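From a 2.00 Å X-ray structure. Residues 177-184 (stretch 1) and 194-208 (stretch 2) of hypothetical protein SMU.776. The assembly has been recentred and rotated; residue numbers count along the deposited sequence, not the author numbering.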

# COMPACT_ATOMS: atom_id res chain seq x y z
N LEU A 177 9.18 -14.03 -5.09
CA LEU A 177 8.22 -15.04 -4.68
C LEU A 177 7.37 -14.45 -3.57
O LEU A 177 7.88 -13.70 -2.72
CB LEU A 177 8.96 -16.28 -4.16
CG LEU A 177 8.31 -17.65 -4.30
CD1 LEU A 177 8.36 -18.09 -5.76
CD2 LEU A 177 9.04 -18.67 -3.43
N GLU A 178 6.08 -14.77 -3.58
CA GLU A 178 5.15 -14.32 -2.54
C GLU A 178 4.14 -15.43 -2.35
O GLU A 178 3.44 -15.81 -3.29
CB GLU A 178 4.42 -13.04 -2.95
CG GLU A 178 3.66 -12.38 -1.80
CD GLU A 178 2.66 -11.33 -2.27
OE1 GLU A 178 1.61 -11.71 -2.83
OE2 GLU A 178 2.93 -10.12 -2.08
N ASN A 179 4.05 -15.93 -1.12
CA ASN A 179 3.13 -17.02 -0.80
C ASN A 179 3.52 -18.24 -1.63
O ASN A 179 2.69 -19.09 -1.94
CB ASN A 179 1.70 -16.62 -1.11
CG ASN A 179 1.19 -15.50 -0.23
OD1 ASN A 179 0.53 -14.58 -0.70
ND2 ASN A 179 1.50 -15.58 1.06
N GLY A 180 4.78 -18.31 -2.03
CA GLY A 180 5.22 -19.45 -2.82
C GLY A 180 4.99 -19.42 -4.31
O GLY A 180 5.24 -20.42 -4.98
N ILE A 181 4.48 -18.31 -4.85
CA ILE A 181 4.29 -18.22 -6.30
C ILE A 181 5.07 -17.01 -6.82
O ILE A 181 5.43 -16.11 -6.05
CB ILE A 181 2.79 -18.14 -6.70
CG1 ILE A 181 2.19 -16.79 -6.34
CG2 ILE A 181 2.00 -19.27 -5.99
CD1 ILE A 181 0.86 -16.54 -7.04
N SER A 182 5.37 -17.01 -8.11
CA SER A 182 6.17 -15.94 -8.71
C SER A 182 5.40 -14.75 -9.24
O SER A 182 4.28 -14.88 -9.73
CB SER A 182 7.04 -16.50 -9.84
OG SER A 182 7.91 -17.52 -9.36
N TYR A 183 6.04 -13.58 -9.15
CA TYR A 183 5.48 -12.32 -9.64
C TYR A 183 6.61 -11.53 -10.29
O TYR A 183 7.73 -11.48 -9.76
CB TYR A 183 4.90 -11.50 -8.49
CG TYR A 183 3.67 -12.10 -7.85
CD1 TYR A 183 2.42 -11.95 -8.44
CD2 TYR A 183 3.76 -12.82 -6.67
CE1 TYR A 183 1.27 -12.51 -7.87
CE2 TYR A 183 2.63 -13.38 -6.08
CZ TYR A 183 1.39 -13.22 -6.69
OH TYR A 183 0.27 -13.77 -6.11
N ASN A 184 6.31 -10.90 -11.42
CA ASN A 184 7.27 -10.09 -12.17
C ASN A 184 7.23 -8.65 -11.67
O ASN A 184 6.17 -8.01 -11.65
CB ASN A 184 6.93 -10.16 -13.67
CG ASN A 184 7.80 -9.24 -14.51
OD1 ASN A 184 7.46 -8.08 -14.74
ND2 ASN A 184 8.93 -9.75 -14.98
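Stretch 2 194-208: GIFLDQRQVRNELIN

Stretch 2 lays an extended segment and then a helix across one side of a β-hairpin, in a contact organised around a buried, two-pronged Glu178–Arg203 salt bridge with aliphatic and aromatic packing around it.

Stretch 1 is the tip of the hairpin. Strand residues 177-178 lead into a type I' turn from Glu178 to Ile181, closed by the backbone bonds Glu178 N to Ile181 O (2.9 Å) and Ile181 N to Glu178 O (3.1 Å), and the chain returns as strand 181-184. Gly180, at phi 84°, suits the turn: a CB there would be jammed against the carbonyl O of Asn179. Along the returning strand the side chains alternate, so that Ile181 and Tyr183 point toward stretch 2 while Ser182 is out of reach.

Stretch 2 begins beside the far end of that strand. Gly194 has its CA 6.8 Å from the CA of Asn184, and a CB on it would sit tightly, 3.1 Å from Asn184 O. Ile195 and Phe196 are extended, Leu197 and Asp198 make a short 3-10 segment, and Gln199 occupies the N-cap position of helix 200-208. The helix runs at 129° to strand 181-184, more antiparallel than parallel, with a closest axial approach of 12.0 Å. That spacing leaves room for long side chains between the two backbones.

Arg203 reaches into this space from the helix. Its NE donates to Glu178 OE1 and its NH2 to Glu178 OE2, both at 2.7 Å, so the carboxylate meets the edge of the guanidinium with two nearly straight hydrogen bonds. The same NH2 also reaches back to Phe196 O at 2.9 Å, tying the helix to the segment before it. A water extends the polar network, donating to Glu178 OE2 (2.7 Å) and accepting from Arg200 NH1 (2.8 Å).

Tyr183 forms the adjoining wall. Ile195 CD1 lies over one face of its ring, 3.9 Å from the centroid, a CH-pi contact, while Tyr183 OH comes within 3.4 Å of Arg203 CD. One helical turn beyond Arg203, Ile207 covers the turn end of the hairpin, its CD1 3.4 Å from Ile181 CD1 and 4.0 Å from Asn179 CB. Beside it a second water links the Asn204 side chain to the turn backbone, donating to Asn204 OD1 at 2.9 Å and weakly to Asn179 O at 3.3 Å.

The rule to read here is i to i+4: Arg203 supplies the charge and Ile207 the grease, both pointing toward the hairpin, while Gln201 and Glu205 point away and remain exposed.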

# COMPACT_ATOMS: atom_id res chain seq x y z
N GLY A 194 5.01 -2.93 -10.09
CA GLY A 194 4.41 -4.10 -10.72
C GLY A 194 3.54 -4.89 -9.77
O GLY A 194 2.82 -5.79 -10.17
N ILE A 195 3.64 -4.57 -8.48
CA ILE A 195 2.84 -5.26 -7.48
C ILE A 195 2.71 -4.41 -6.22
O ILE A 195 3.56 -3.56 -5.94
CB ILE A 195 3.45 -6.64 -7.12
CG1 ILE A 195 2.46 -7.45 -6.27
CG2 ILE A 195 4.74 -6.47 -6.33
CD1 ILE A 195 2.84 -8.92 -6.11
N PHE A 196 1.62 -4.61 -5.49
CA PHE A 196 1.42 -3.90 -4.23
C PHE A 196 1.53 -4.98 -3.17
O PHE A 196 0.63 -5.80 -3.00
CB PHE A 196 0.06 -3.21 -4.20
CG PHE A 196 0.06 -1.88 -4.92
CD1 PHE A 196 0.52 -0.73 -4.28
CD2 PHE A 196 -0.32 -1.81 -6.25
CE1 PHE A 196 0.61 0.48 -4.97
CE2 PHE A 196 -0.24 -0.60 -6.95
CZ PHE A 196 0.23 0.55 -6.30
N LEU A 197 2.66 -4.97 -2.48
CA LEU A 197 2.94 -5.97 -1.47
C LEU A 197 1.95 -6.01 -0.32
O LEU A 197 1.76 -7.06 0.29
CB LEU A 197 4.36 -5.77 -0.91
CG LEU A 197 5.52 -5.89 -1.93
CD1 LEU A 197 6.84 -5.63 -1.22
CD2 LEU A 197 5.52 -7.27 -2.56
N ASP A 198 1.31 -4.88 -0.02
CA ASP A 198 0.36 -4.86 1.08
C ASP A 198 -0.86 -5.76 0.87
O ASP A 198 -1.56 -6.08 1.82
CB ASP A 198 -0.09 -3.43 1.42
CG ASP A 198 -0.57 -2.65 0.20
OD1 ASP A 198 -1.32 -3.21 -0.61
OD2 ASP A 198 -0.20 -1.46 0.08
N GLN A 199 -1.11 -6.19 -0.36
CA GLN A 199 -2.26 -7.07 -0.61
C GLN A 199 -1.91 -8.56 -0.61
O GLN A 199 -2.69 -9.40 -1.08
CB GLN A 199 -2.90 -6.69 -1.95
CG GLN A 199 -3.27 -5.21 -1.99
CD GLN A 199 -3.88 -4.78 -3.30
OE1 GLN A 199 -3.27 -4.93 -4.37
NE2 GLN A 199 -5.09 -4.22 -3.24
N ARG A 200 -0.75 -8.87 -0.05
CA ARG A 200 -0.26 -10.25 0.01
C ARG A 200 -1.21 -11.26 0.62
O ARG A 200 -1.33 -12.38 0.14
CB ARG A 200 1.06 -10.31 0.79
CG ARG A 200 1.58 -11.74 1.00
CD ARG A 200 2.96 -11.74 1.64
NE ARG A 200 2.91 -11.23 3.00
CZ ARG A 200 3.27 -10.01 3.38
NH1 ARG A 200 3.73 -9.13 2.50
NH2 ARG A 200 3.17 -9.67 4.65
N GLN A 201 -1.88 -10.88 1.70
CA GLN A 201 -2.77 -11.83 2.35
C GLN A 201 -4.07 -12.02 1.58
O GLN A 201 -4.73 -13.04 1.72
CB GLN A 201 -3.01 -11.39 3.81
CG GLN A 201 -1.67 -11.18 4.54
CD GLN A 201 -1.81 -10.91 6.02
OE1 GLN A 201 -2.89 -10.57 6.51
NE2 GLN A 201 -0.71 -11.03 6.75
N VAL A 202 -4.43 -11.05 0.74
CA VAL A 202 -5.64 -11.17 -0.07
C VAL A 202 -5.31 -12.15 -1.19
O VAL A 202 -6.12 -13.02 -1.53
CB VAL A 202 -6.08 -9.82 -0.68
CG1 VAL A 202 -7.38 -10.01 -1.44
CG2 VAL A 202 -6.26 -8.77 0.41
N ARG A 203 -4.11 -12.01 -1.76
CA ARG A 203 -3.68 -12.92 -2.82
C ARG A 203 -3.51 -14.32 -2.24
O ARG A 203 -3.75 -15.31 -2.93
CB ARG A 203 -2.37 -12.44 -3.45
CG ARG A 203 -2.54 -11.26 -4.40
CD ARG A 203 -1.26 -10.92 -5.16
NE ARG A 203 -0.23 -10.38 -4.27
CZ ARG A 203 -0.11 -9.09 -3.97
NH1 ARG A 203 -0.94 -8.20 -4.49
NH2 ARG A 203 0.85 -8.69 -3.15
N ASN A 204 -3.10 -14.42 -0.97
CA ASN A 204 -2.95 -15.73 -0.33
C ASN A 204 -4.29 -16.47 -0.29
O ASN A 204 -4.35 -17.68 -0.49
CB ASN A 204 -2.42 -15.58 1.10
CG ASN A 204 -2.12 -16.92 1.76
OD1 ASN A 204 -1.30 -17.71 1.25
ND2 ASN A 204 -2.76 -17.19 2.89
N GLU A 205 -5.37 -15.73 -0.01
CA GLU A 205 -6.70 -16.33 0.07
C GLU A 205 -7.12 -16.89 -1.28
O GLU A 205 -7.73 -17.96 -1.36
CB GLU A 205 -7.74 -15.28 0.50
CG GLU A 205 -7.52 -14.72 1.89
CD GLU A 205 -7.80 -15.75 2.97
OE1 GLU A 205 -8.99 -16.11 3.13
OE2 GLU A 205 -6.85 -16.19 3.64
N LEU A 206 -6.79 -16.17 -2.34
CA LEU A 206 -7.12 -16.58 -3.69
C LEU A 206 -6.32 -17.81 -4.09
O LEU A 206 -6.86 -18.77 -4.66
CB LEU A 206 -6.84 -15.41 -4.65
CG LEU A 206 -7.85 -14.25 -4.53
CD1 LEU A 206 -7.32 -12.97 -5.16
CD2 LEU A 206 -9.16 -14.68 -5.20
N ILE A 207 -5.03 -17.80 -3.79
CA ILE A 207 -4.17 -18.93 -4.11
C ILE A 207 -4.63 -20.14 -3.34
O ILE A 207 -4.50 -21.27 -3.80
CB ILE A 207 -2.72 -18.64 -3.73
CG1 ILE A 207 -2.21 -17.49 -4.60
CG2 ILE A 207 -1.86 -19.90 -3.90
CD1 ILE A 207 -0.89 -16.92 -4.15
N ASN A 208 -5.19 -19.89 -2.16
CA ASN A 208 -5.69 -20.94 -1.29
C ASN A 208 -6.96 -21.64 -1.80
O ASN A 208 -7.29 -22.76 -1.36
CB ASN A 208 -5.96 -20.33 0.08
CG ASN A 208 -5.23 -21.03 1.15
OD1 ASN A 208 -5.34 -22.26 1.27
ND2 ASN A 208 -4.45 -20.29 1.95
O HOH W 1 4.69 -9.52 -0.08
O HOH W 2 -0.51 -19.20 -1.07